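Local coordinates for protein phytoene synthase (Enterococcus hirae, PDB 5IYS) that probably condenses two isoprenoid diphosphate molecules head to head, as dehydrosqualene and squalene synthases do, with magnesium ions at its active site, at residues A211-L216 against N254-Q259; N222-S227 against I248-L253; A241-A246 against K280-Y285. All blocks are in the same frame, centred on the assembly; numbering follows the deposited sequence.

Contact 1: A211-L216 against N254-Q259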
loop_
_atom_site.group_PDB
_atom_site.type_symbol
_atom_site.label_atom_id
_atom_site.label_comp_id
_atom_site.label_asym_id
_atom_site.label_seq_id
_atom_site.Cartn_x
_atom_site.Cartn_y
_atom_site.Cartn_z
ATOM N N ALA A 211 -5.681 9.562 -22.080
ATOM C CA ALA A 211 -4.421 10.292 -22.108
ATOM C C ALA A 211 -3.896 10.524 -20.697
ATOM O O ALA A 211 -2.721 10.267 -20.421
ATOM C CB ALA A 211 -4.610 11.609 -22.829
ATOM N N LEU A 212 -4.754 11.079 -19.841
ATOM C CA LEU A 212 -4.407 11.383 -18.465
ATOM C C LEU A 212 -4.051 10.113 -17.688
ATOM O O LEU A 212 -2.981 10.043 -17.088
ATOM C CB LEU A 212 -5.571 12.100 -17.777
ATOM C CG LEU A 212 -5.367 12.643 -16.357
ATOM C CD1 LEU A 212 -6.515 13.592 -15.959
ATOM C CD2 LEU A 212 -5.217 11.518 -15.340
ATOM N N TRP A 213 -4.932 9.118 -17.752
ATOM C CA TRP A 213 -4.703 7.798 -17.184
ATOM C C TRP A 213 -3.311 7.280 -17.551
ATOM O O TRP A 213 -2.498 6.939 -16.679
ATOM C CB TRP A 213 -5.791 6.825 -17.639
ATOM C CG TRP A 213 -5.872 5.566 -16.808
ATOM C CD1 TRP A 213 -6.763 5.307 -15.795
ATOM C CD2 TRP A 213 -5.060 4.391 -16.936
ATOM N NE1 TRP A 213 -6.513 4.070 -15.251
ATOM C CE2 TRP A 213 -5.504 3.469 -15.960
ATOM C CE3 TRP A 213 -4.015 4.018 -17.792
ATOM C CZ2 TRP A 213 -4.951 2.188 -15.824
ATOM C CZ3 TRP A 213 -3.422 2.776 -17.619
ATOM C CH2 TRP A 213 -3.890 1.871 -16.639
ATOM N N GLU A 214 -3.023 7.257 -18.839
ATOM C CA GLU A 214 -1.743 6.755 -19.310
ATOM C C GLU A 214 -0.561 7.597 -18.868
ATOM O O GLU A 214 0.499 7.048 -18.573
ATOM C CB GLU A 214 -1.742 6.524 -20.817
ATOM C CG GLU A 214 -2.553 5.299 -21.228
ATOM C CD GLU A 214 -1.893 3.972 -20.859
ATOM O OE1 GLU A 214 -0.775 3.944 -20.301
ATOM O OE2 GLU A 214 -2.520 2.925 -21.076
ATOM N N SER A 215 -0.757 8.911 -18.752
ATOM C CA SER A 215 0.297 9.750 -18.223
ATOM C C SER A 215 0.655 9.318 -16.796
ATOM O O SER A 215 1.825 9.327 -16.404
ATOM C CB SER A 215 -0.138 11.209 -18.171
ATOM O OG SER A 215 0.959 12.025 -17.821
ATOM N N LEU A 216 -0.372 9.183 -15.968
ATOM C CA LEU A 216 -0.148 8.797 -14.568
ATOM C C LEU A 216 0.346 7.349 -14.471
ATOM O O LEU A 216 1.181 7.038 -13.624
ATOM C CB LEU A 216 -1.448 8.981 -13.772
ATOM C CG LEU A 216 -1.352 9.064 -12.248
ATOM C CD1 LEU A 216 -0.454 10.252 -11.884
ATOM C CD2 LEU A 216 -2.727 9.219 -11.602
ATOM N N ASN A 254 -2.323 -3.257 -16.215
ATOM C CA ASN A 254 -2.604 -3.973 -17.468
ATOM C C ASN A 254 -4.023 -4.491 -17.585
ATOM O O ASN A 254 -4.603 -4.496 -18.670
ATOM C CB ASN A 254 -1.604 -5.102 -17.686
ATOM C CG ASN A 254 -0.307 -4.601 -18.276
ATOM O OD1 ASN A 254 -0.223 -3.471 -18.757
ATOM N ND2 ASN A 254 0.733 -5.410 -18.186
ATOM N N ILE A 255 -4.615 -4.830 -16.449
ATOM C CA ILE A 255 -6.012 -5.229 -16.374
ATOM C C ILE A 255 -6.912 -4.105 -16.886
ATOM O O ILE A 255 -7.836 -4.356 -17.665
ATOM C CB ILE A 255 -6.395 -5.556 -14.907
ATOM C CG1 ILE A 255 -6.035 -7.003 -14.561
ATOM C CG2 ILE A 255 -7.874 -5.323 -14.640
ATOM C CD1 ILE A 255 -4.996 -7.614 -15.478
ATOM N N VAL A 256 -6.716 -2.891 -16.372
ATOM C CA VAL A 256 -7.549 -1.753 -16.762
ATOM C C VAL A 256 -7.370 -1.471 -18.250
ATOM O O VAL A 256 -8.331 -1.188 -18.962
ATOM C CB VAL A 256 -7.241 -0.480 -15.943
ATOM C CG1 VAL A 256 -8.077 0.697 -16.419
ATOM C CG2 VAL A 256 -7.461 -0.724 -14.464
ATOM N N ARG A 257 -6.135 -1.548 -18.726
ATOM C CA ARG A 257 -5.904 -1.412 -20.161
ATOM C C ARG A 257 -6.651 -2.494 -20.954
ATOM O O ARG A 257 -7.327 -2.189 -21.932
ATOM C CB ARG A 257 -4.408 -1.472 -20.457
ATOM C CG ARG A 257 -3.621 -0.294 -19.962
ATOM C CD ARG A 257 -2.146 -0.584 -20.096
ATOM N NE ARG A 257 -1.330 0.592 -19.827
ATOM C CZ ARG A 257 -0.315 0.615 -18.974
ATOM N NH1 ARG A 257 0.043 -0.499 -18.351
ATOM N NH2 ARG A 257 0.407 1.718 -18.816
ATOM N N LYS A 258 -6.572 -3.752 -20.522
ATOM C CA LYS A 258 -7.181 -4.850 -21.270
ATOM C C LYS A 258 -8.689 -4.689 -21.325
ATOM O O LYS A 258 -9.316 -5.093 -22.305
ATOM C CB LYS A 258 -6.846 -6.221 -20.671
ATOM C CG LYS A 258 -5.390 -6.657 -20.823
ATOM C CD LYS A 258 -4.821 -6.344 -22.203
ATOM C CE LYS A 258 -4.129 -4.976 -22.257
ATOM N NZ LYS A 258 -2.928 -4.907 -21.358
ATOM N N GLN A 259 -9.279 -4.147 -20.265
ATOM C CA GLN A 259 -10.713 -3.881 -20.237
ATOM C C GLN A 259 -11.026 -2.534 -20.878
ATOM O O GLN A 259 -12.093 -1.955 -20.672
ATOM C CB GLN A 259 -11.248 -3.957 -18.804
ATOM C CG GLN A 259 -11.164 -5.374 -18.191
ATOM C CD GLN A 259 -11.633 -5.422 -16.739
ATOM O OE1 GLN A 259 -11.615 -6.478 -16.090
ATOM N NE2 GLN A 259 -11.969 -4.258 -16.194
#
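R257 reaches from helix 236-258 to E214 and W213 on helix 207-227. CB touches nothing across the gap; from CG outward each atom has a partner. With CG anti to the carbonyl carbon, the chain runs extended from CG to NE toward the other helix. CG lies 3.9 Å from CZ3 at the rim of the W213 ring and 3.6 Å from E214 OE2. CD keeps to that same oxygen. NE lies near the plane of the indole, at its edge, and gives its hydrogen to E214 OE2 at 2.9 Å. NH2 donates to E214 OE1, also at 2.9 Å, with an N-H...O angle of 163°. This is a side-on, two-nitrogen salt bridge: each oxygen uses its syn lone pair, and carboxylate and guanidinium planes lie 18° apart, which holds the two groups nearly coplanar. NH1 points back to its own helix, to N254 OD1 at 3.0 Å, and also pairs with E221. E214 OE2 has a second donor in the hydroxyl of Y261. Next to the ion pair W213 packs against V256: CZ2 meets V256 CG1 at 3.5 Å, an oblique approach. The indole stands 79° from the guanidinium plane, its CZ3-CH2 edge turned toward one guanidinium face, off its centre; its NE1 donates to the carbonyl of L171. The segment axes are 12.2 Å apart and nearly antiparallel, so long side chains span the gap. Such antiparallel packing belongs to the all-helical fold of trans-isoprenyl diphosphate synthases, and here it joins the C-terminal end of helix 236-258 to its predecessor; the V256 side chain lies about 8 Å from that of D173, a magnesium ligand in this protein that holds no ion in this model.

Contact 2: N222-S227 against I248-L253. With FPS (S-[(2E,6E)-3,7,11-trimethyldodeca-2,6,10-trienyl] trihydrogen thiodiphosphate), chain G.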
loop_
_atom_site.group_PDB
_atom_site.type_symbol
_atom_site.label_atom_id
_atom_site.label_comp_id
_atom_site.label_asym_id
_atom_site.label_seq_id
_atom_site.Cartn_x
_atom_site.Cartn_y
_atom_site.Cartn_z
ATOM N N ASN A 222 7.264 3.993 -14.022
ATOM C CA ASN A 222 8.598 4.516 -13.739
ATOM C C ASN A 222 8.987 4.380 -12.282
ATOM O O ASN A 222 10.121 4.006 -11.963
ATOM C CB ASN A 222 8.673 6.005 -14.112
ATOM C CG ASN A 222 8.687 6.233 -15.618
ATOM O OD1 ASN A 222 8.558 7.368 -16.080
ATOM N ND2 ASN A 222 8.876 5.166 -16.384
ATOM N N LEU A 223 8.044 4.663 -11.390
ATOM C CA LEU A 223 8.330 4.502 -9.967
ATOM C C LEU A 223 8.550 3.060 -9.526
ATOM O O LEU A 223 9.390 2.824 -8.653
ATOM C CB LEU A 223 7.247 5.148 -9.109
ATOM C CG LEU A 223 7.104 6.662 -9.272
ATOM C CD1 LEU A 223 5.747 7.064 -8.678
ATOM C CD2 LEU A 223 8.225 7.351 -8.523
ATOM N N TYR A 224 7.759 2.118 -10.060
ATOM C CA TYR A 224 7.985 0.707 -9.811
ATOM C C TYR A 224 9.427 0.403 -10.204
ATOM O O TYR A 224 10.203 -0.158 -9.423
ATOM C CB TYR A 224 6.993 -0.169 -10.608
ATOM C CG TYR A 224 5.615 -0.325 -9.966
ATOM C CD1 TYR A 224 5.442 -1.036 -8.769
ATOM C CD2 TYR A 224 4.485 0.104 -10.630
ATOM C CE1 TYR A 224 4.170 -1.236 -8.221
ATOM C CE2 TYR A 224 3.216 -0.048 -10.073
ATOM C CZ TYR A 224 3.065 -0.728 -8.883
ATOM O OH TYR A 224 1.779 -0.937 -8.386
ATOM N N GLU A 225 9.751 0.683 -11.454
ATOM C CA GLU A 225 11.095 0.389 -11.954
ATOM C C GLU A 225 12.217 1.031 -11.139
ATOM O O GLU A 225 13.192 0.358 -10.804
ATOM C CB GLU A 225 11.221 0.718 -13.442
ATOM C CG GLU A 225 10.686 -0.389 -14.365
ATOM C CD GLU A 225 11.540 -1.659 -14.344
ATOM O OE1 GLU A 225 12.778 -1.535 -14.202
ATOM O OE2 GLU A 225 10.982 -2.781 -14.426
ATOM N N GLU A 226 12.086 2.313 -10.811
ATOM C CA GLU A 226 13.033 2.970 -9.930
ATOM C C GLU A 226 13.170 2.301 -8.568
ATOM O O GLU A 226 14.276 2.143 -8.064
ATOM C CB GLU A 226 12.744 4.466 -9.780
ATOM C CG GLU A 226 12.855 5.282 -11.074
ATOM C CD GLU A 226 12.180 6.636 -10.954
ATOM O OE1 GLU A 226 12.224 7.200 -9.844
ATOM O OE2 GLU A 226 11.590 7.117 -11.955
ATOM N N SER A 227 12.061 1.852 -7.997
ATOM C CA SER A 227 12.106 1.305 -6.636
ATOM C C SER A 227 12.883 -0.003 -6.598
ATOM O O SER A 227 13.409 -0.377 -5.542
ATOM C CB SER A 227 10.687 1.077 -6.070
ATOM O OG SER A 227 10.077 -0.072 -6.664
ATOM N N ILE A 248 2.594 -8.236 -8.651
ATOM C CA ILE A 248 1.145 -8.462 -8.571
ATOM C C ILE A 248 0.368 -7.142 -8.554
ATOM O O ILE A 248 -0.653 -7.019 -9.236
ATOM C CB ILE A 248 0.778 -9.410 -7.412
ATOM C CG1 ILE A 248 1.283 -10.809 -7.773
ATOM C CG2 ILE A 248 -0.728 -9.456 -7.113
ATOM C CD1 ILE A 248 1.554 -11.702 -6.561
ATOM N N TYR A 249 0.797 -6.180 -7.733
ATOM C CA TYR A 249 0.054 -4.929 -7.670
ATOM C C TYR A 249 0.116 -4.182 -9.016
ATOM O O TYR A 249 -0.911 -3.704 -9.498
ATOM C CB TYR A 249 0.505 -4.055 -6.494
ATOM C CG TYR A 249 -0.664 -3.326 -5.891
ATOM C CD1 TYR A 249 -1.599 -4.005 -5.120
ATOM C CD2 TYR A 249 -0.894 -1.992 -6.196
ATOM C CE1 TYR A 249 -2.664 -3.345 -4.554
ATOM C CE2 TYR A 249 -1.970 -1.304 -5.642
ATOM C CZ TYR A 249 -2.853 -1.998 -4.844
ATOM O OH TYR A 249 -3.932 -1.352 -4.322
ATOM N N ARG A 250 1.288 -4.174 -9.648
ATOM C CA ARG A 250 1.510 -3.431 -10.895
ATOM C C ARG A 250 0.653 -3.971 -12.034
ATOM O O ARG A 250 0.283 -3.245 -12.962
ATOM C CB ARG A 250 2.978 -3.543 -11.338
ATOM C CG ARG A 250 3.250 -2.826 -12.658
ATOM C CD ARG A 250 4.757 -2.782 -12.945
ATOM N NE ARG A 250 5.245 -4.149 -13.120
ATOM C CZ ARG A 250 6.509 -4.459 -13.384
ATOM N NH1 ARG A 250 7.412 -3.488 -13.468
ATOM N NH2 ARG A 250 6.879 -5.735 -13.480
ATOM N N GLU A 251 0.490 -5.289 -12.030
ATOM C CA GLU A 251 -0.360 -5.981 -13.006
ATOM C C GLU A 251 -1.765 -5.420 -13.142
ATOM O O GLU A 251 -2.353 -5.452 -14.231
ATOM C CB GLU A 251 -0.411 -7.486 -12.663
ATOM C CG GLU A 251 -1.335 -8.284 -13.587
ATOM C CD GLU A 251 -0.752 -8.522 -14.971
ATOM O OE1 GLU A 251 0.433 -8.201 -15.206
ATOM O OE2 GLU A 251 -1.512 -8.991 -15.851
ATOM N N GLN A 252 -2.283 -4.797 -12.086
ATOM C CA GLN A 252 -3.598 -4.177 -12.211
ATOM C C GLN A 252 -3.692 -3.050 -13.229
ATOM O O GLN A 252 -4.788 -2.760 -13.726
ATOM C CB GLN A 252 -4.130 -3.698 -10.861
ATOM C CG GLN A 252 -4.105 -4.828 -9.832
ATOM C CD GLN A 252 -4.464 -4.338 -8.456
ATOM O OE1 GLN A 252 -5.603 -4.492 -8.010
ATOM N NE2 GLN A 252 -3.553 -3.590 -7.851
ATOM N N LEU A 253 -2.569 -2.394 -13.522
ATOM C CA LEU A 253 -2.565 -1.426 -14.619
ATOM C C LEU A 253 -2.926 -2.110 -15.942
ATOM O O LEU A 253 -3.684 -1.561 -16.742
ATOM C CB LEU A 253 -1.209 -0.714 -14.737
ATOM C CG LEU A 253 -0.779 0.097 -13.493
ATOM C CD1 LEU A 253 0.641 0.576 -13.731
ATOM C CD2 LEU A 253 -1.692 1.287 -13.264
HETATM C C1 FPS G . -3.288 -1.579 -1.036
HETATM S S1 FPS G . -3.847 -2.256 0.481
HETATM C C2 FPS G . -1.914 -1.047 -0.670
HETATM C C3 FPS G . -1.369 0.070 -1.183
HETATM C C4 FPS G . -2.100 0.878 -2.214
HETATM C C5 FPS G . 0.012 0.534 -0.763
HETATM C C6 FPS G . 0.700 -0.344 0.282
HETATM C C7 FPS G . 2.175 0.003 0.306
HETATM C C8 FPS G . 3.128 -0.925 0.502
HETATM C C10 FPS G . 4.555 -0.437 0.629
HETATM C C9 FPS G . 2.828 -2.395 0.669
HETATM C C11 FPS G . 5.427 -1.160 -0.402
HETATM C C12 FPS G . 6.896 -0.836 -0.190
HETATM C C13 FPS G . 7.752 -1.586 0.542
HETATM C C14 FPS G . 9.199 -1.179 0.652
HETATM C C15 FPS G . 7.315 -2.850 1.235
HETATM P PA FPS G . -5.371 -3.618 0.190
HETATM O O1A FPS G . -5.415 -4.609 1.269
HETATM O O2A FPS G . -6.669 -2.673 0.389
HETATM O O3A FPS G . -5.491 -4.223 -1.282
HETATM P PB FPS G . -6.370 -3.352 -2.335
HETATM O O1B FPS G . -7.787 -3.853 -2.384
HETATM O O2B FPS G . -5.584 -3.474 -3.619
HETATM O O3B FPS G . -6.463 -1.883 -1.983
HETATM O O HOH W 1 10.112 -5.309 -14.502
#
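Segments 222-227 and 248-253 run nearly antiparallel, 158° between their directions and 11.6 Å between axes, with Y224 level with R250. The Y224 ring reaches into the space between them. R250 lays its aliphatic part along one face: CB sits 3.8 Å from the ring centroid, 16° off the normal, a CH-pi contact, while CD comes 3.7 Å from Y224 CD2, the arginine chain and the tyrosine pointing opposite ways along one another. CG anti to the backbone N (chi1 178°) starts R250 along the ring, and the bend at chi3 turns its guanidinium toward E225. There NH1 and E225 OE2 make a long salt bridge of 3.8 Å; water 1 donates to OE2 and accepts weakly from NH1. At the far end Y224 OH, hydrogen-bonded to T168, meets the edge of the Y249 ring at CD2, 3.6 Å away. Y249 OH in turn donates to the diphosphate oxygen O2B of FPS at 2.8 Å and bonds N169, a magnesium-site residue. The contact thus runs from the charged, solvent-side pair E225 and R250 to the ligand pocket, with helix 155-172 packed along Y224 and helix 272-287 touching I248 and E251.

Contact 3: A241-A246 against K280-Y285; sequences ALASAA and KEVKSY
V282 projects from helix 272-287 into the surface formed by A243 and S244 on helix 236-258, and this single valine carries the tight part of the contact. Its CG1, anti to the backbone N (chi1 152°, well short of a fully staggered position), touches both neighbours: A243 CB at 3.7 Å and S244 OG at 3.8 Å. CG2 turns instead to the backbone, 3.8 Å from A243 O. Small side chains allow the close approach, the CA atoms of S244 and V282 being 6.2 Å apart. S244 offers its hydroxyl to the methyl only as a packing surface; the oxygen's polar partners are the carbonyl of Q240, one turn earlier, and the amide of Q36. Away from V282 the contact thins out. Y285 directs its CB toward the alanines but its CD2 stays 5.1 Å from A243 CB, its ring meeting F247 and Y289, whereas K280, K283 and S284 lie on the exposed side of their helix. E281 takes no part and pairs with R274. The two segments therefore meet by apolar packing, with the S244 hydroxyl served by Q240 and Q36, so the fit depends on shape and burial.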
loop_
_atom_site.group_PDB
_atom_site.type_symbol
_atom_site.label_atom_id
_atom_site.label_comp_id
_atom_site.label_asym_id
_atom_site.label_seq_id
_atom_site.Cartn_x
_atom_site.Cartn_y
_atom_site.Cartn_z
ATOM N N ALA A 241 9.345 -12.353 -1.994
ATOM C CA ALA A 241 8.062 -11.827 -1.449
ATOM C C ALA A 241 7.853 -10.360 -1.828
ATOM O O ALA A 241 6.771 -9.970 -2.288
ATOM C CB ALA A 241 8.030 -12.012 0.083
ATOM N N LEU A 242 8.898 -9.541 -1.706
ATOM C CA LEU A 242 8.701 -8.132 -1.977
ATOM C C LEU A 242 8.475 -7.870 -3.466
ATOM O O LEU A 242 7.629 -7.078 -3.857
ATOM C CB LEU A 242 9.933 -7.351 -1.492
ATOM C CG LEU A 242 9.939 -5.870 -1.867
ATOM C CD1 LEU A 242 8.832 -5.092 -1.223
ATOM C CD2 LEU A 242 11.321 -5.256 -1.538
ATOM N N ALA A 243 9.315 -8.446 -4.327
ATOM C CA ALA A 243 9.074 -8.351 -5.760
ATOM C C ALA A 243 7.720 -8.896 -6.199
ATOM O O ALA A 243 7.026 -8.304 -7.043
ATOM C CB ALA A 243 10.233 -9.048 -6.511
ATOM N N SER A 244 7.304 -10.026 -5.623
ATOM C CA SER A 244 5.944 -10.536 -5.866
ATOM C C SER A 244 4.867 -9.497 -5.560
ATOM O O SER A 244 3.954 -9.250 -6.376
ATOM C CB SER A 244 5.663 -11.827 -5.075
ATOM O OG SER A 244 6.531 -12.840 -5.531
ATOM N N ALA A 245 4.957 -8.882 -4.387
ATOM C CA ALA A 245 3.960 -7.871 -4.051
ATOM C C ALA A 245 3.938 -6.771 -5.119
ATOM O O ALA A 245 2.865 -6.340 -5.565
ATOM C CB ALA A 245 4.198 -7.283 -2.663
ATOM N N ALA A 246 5.122 -6.305 -5.520
ATOM C CA ALA A 246 5.221 -5.266 -6.519
ATOM C C ALA A 246 4.604 -5.720 -7.861
ATOM O O ALA A 246 3.901 -4.935 -8.492
ATOM C CB ALA A 246 6.717 -4.827 -6.687
ATOM N N LYS A 280 6.474 -16.829 -10.786
ATOM C CA LYS A 280 7.519 -17.457 -11.579
ATOM C C LYS A 280 8.311 -16.401 -12.336
ATOM O O LYS A 280 9.533 -16.516 -12.431
ATOM C CB LYS A 280 6.939 -18.463 -12.584
ATOM C CG LYS A 280 6.359 -19.729 -11.917
ATOM C CD LYS A 280 5.829 -20.712 -12.955
ATOM C CE LYS A 280 5.686 -22.083 -12.306
ATOM N NZ LYS A 280 4.426 -22.053 -11.547
ATOM N N GLU A 281 7.634 -15.416 -12.931
ATOM C CA GLU A 281 8.366 -14.317 -13.546
ATOM C C GLU A 281 9.291 -13.640 -12.558
ATOM O O GLU A 281 10.335 -13.134 -12.951
ATOM C CB GLU A 281 7.465 -13.233 -14.133
ATOM C CG GLU A 281 6.714 -13.636 -15.372
ATOM C CD GLU A 281 5.771 -12.547 -15.852
ATOM O OE1 GLU A 281 6.071 -11.351 -15.633
ATOM O OE2 GLU A 281 4.717 -12.902 -16.426
ATOM N N VAL A 282 8.798 -13.425 -11.342
ATOM C CA VAL A 282 9.576 -12.743 -10.321
ATOM C C VAL A 282 10.817 -13.567 -10.014
ATOM O O VAL A 282 11.925 -13.029 -9.995
ATOM C CB VAL A 282 8.705 -12.478 -9.067
ATOM C CG1 VAL A 282 9.536 -12.410 -7.785
ATOM C CG2 VAL A 282 7.900 -11.199 -9.298
ATOM N N LYS A 283 10.639 -14.883 -9.929
ATOM C CA LYS A 283 11.761 -15.754 -9.614
ATOM C C LYS A 283 12.812 -15.697 -10.736
ATOM O O LYS A 283 14.006 -15.631 -10.435
ATOM C CB LYS A 283 11.302 -17.185 -9.353
ATOM C CG LYS A 283 12.437 -18.123 -8.959
ATOM C CD LYS A 283 11.924 -19.469 -8.493
ATOM C CE LYS A 283 11.537 -20.336 -9.675
ATOM N NZ LYS A 283 11.419 -21.789 -9.319
ATOM N N SER A 284 12.377 -15.617 -12.001
ATOM C CA SER A 284 13.315 -15.461 -13.106
ATOM C C SER A 284 13.996 -14.100 -13.028
ATOM O O SER A 284 15.198 -13.989 -13.278
ATOM C CB SER A 284 12.640 -15.611 -14.482
ATOM O OG SER A 284 12.102 -16.910 -14.611
ATOM N N TYR A 285 13.200 -13.062 -12.777
ATOM C CA TYR A 285 13.682 -11.690 -12.732
ATOM C C TYR A 285 14.767 -11.473 -11.672
ATOM O O TYR A 285 15.773 -10.789 -11.928
ATOM C CB TYR A 285 12.505 -10.723 -12.557
ATOM C CG TYR A 285 12.925 -9.320 -12.206
ATOM C CD1 TYR A 285 13.412 -8.452 -13.169
ATOM C CD2 TYR A 285 12.865 -8.880 -10.893
ATOM C CE1 TYR A 285 13.826 -7.169 -12.822
ATOM C CE2 TYR A 285 13.302 -7.635 -10.543
ATOM C CZ TYR A 285 13.753 -6.778 -11.505
ATOM O OH TYR A 285 14.172 -5.539 -11.102
#

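Overall arrangement
Helix 236-258 is shared by all three contacts: 241-246 meets helix 272-287 in contact 3, while 248-253 and 254-259 lie successively along helix 207-227 in contacts 2 and 1. Contacts 1 and 2 have centres 13 Å apart and touch where W213 CH2 packs 3.4 Å from L253 O. The centres of contacts 2 and 3 are 12 Å apart, and the two meet through Y224 CE1 and A246 O, 3.7 Å apart. Contacts 1 and 3 do not touch, their nearest atoms being about 8 Å apart. Y249 of contact 2 bonds FPS and L242 of contact 3 touches FPS, while the side chains of V256 and A243 are about 11 and 10 Å from a bound FPS.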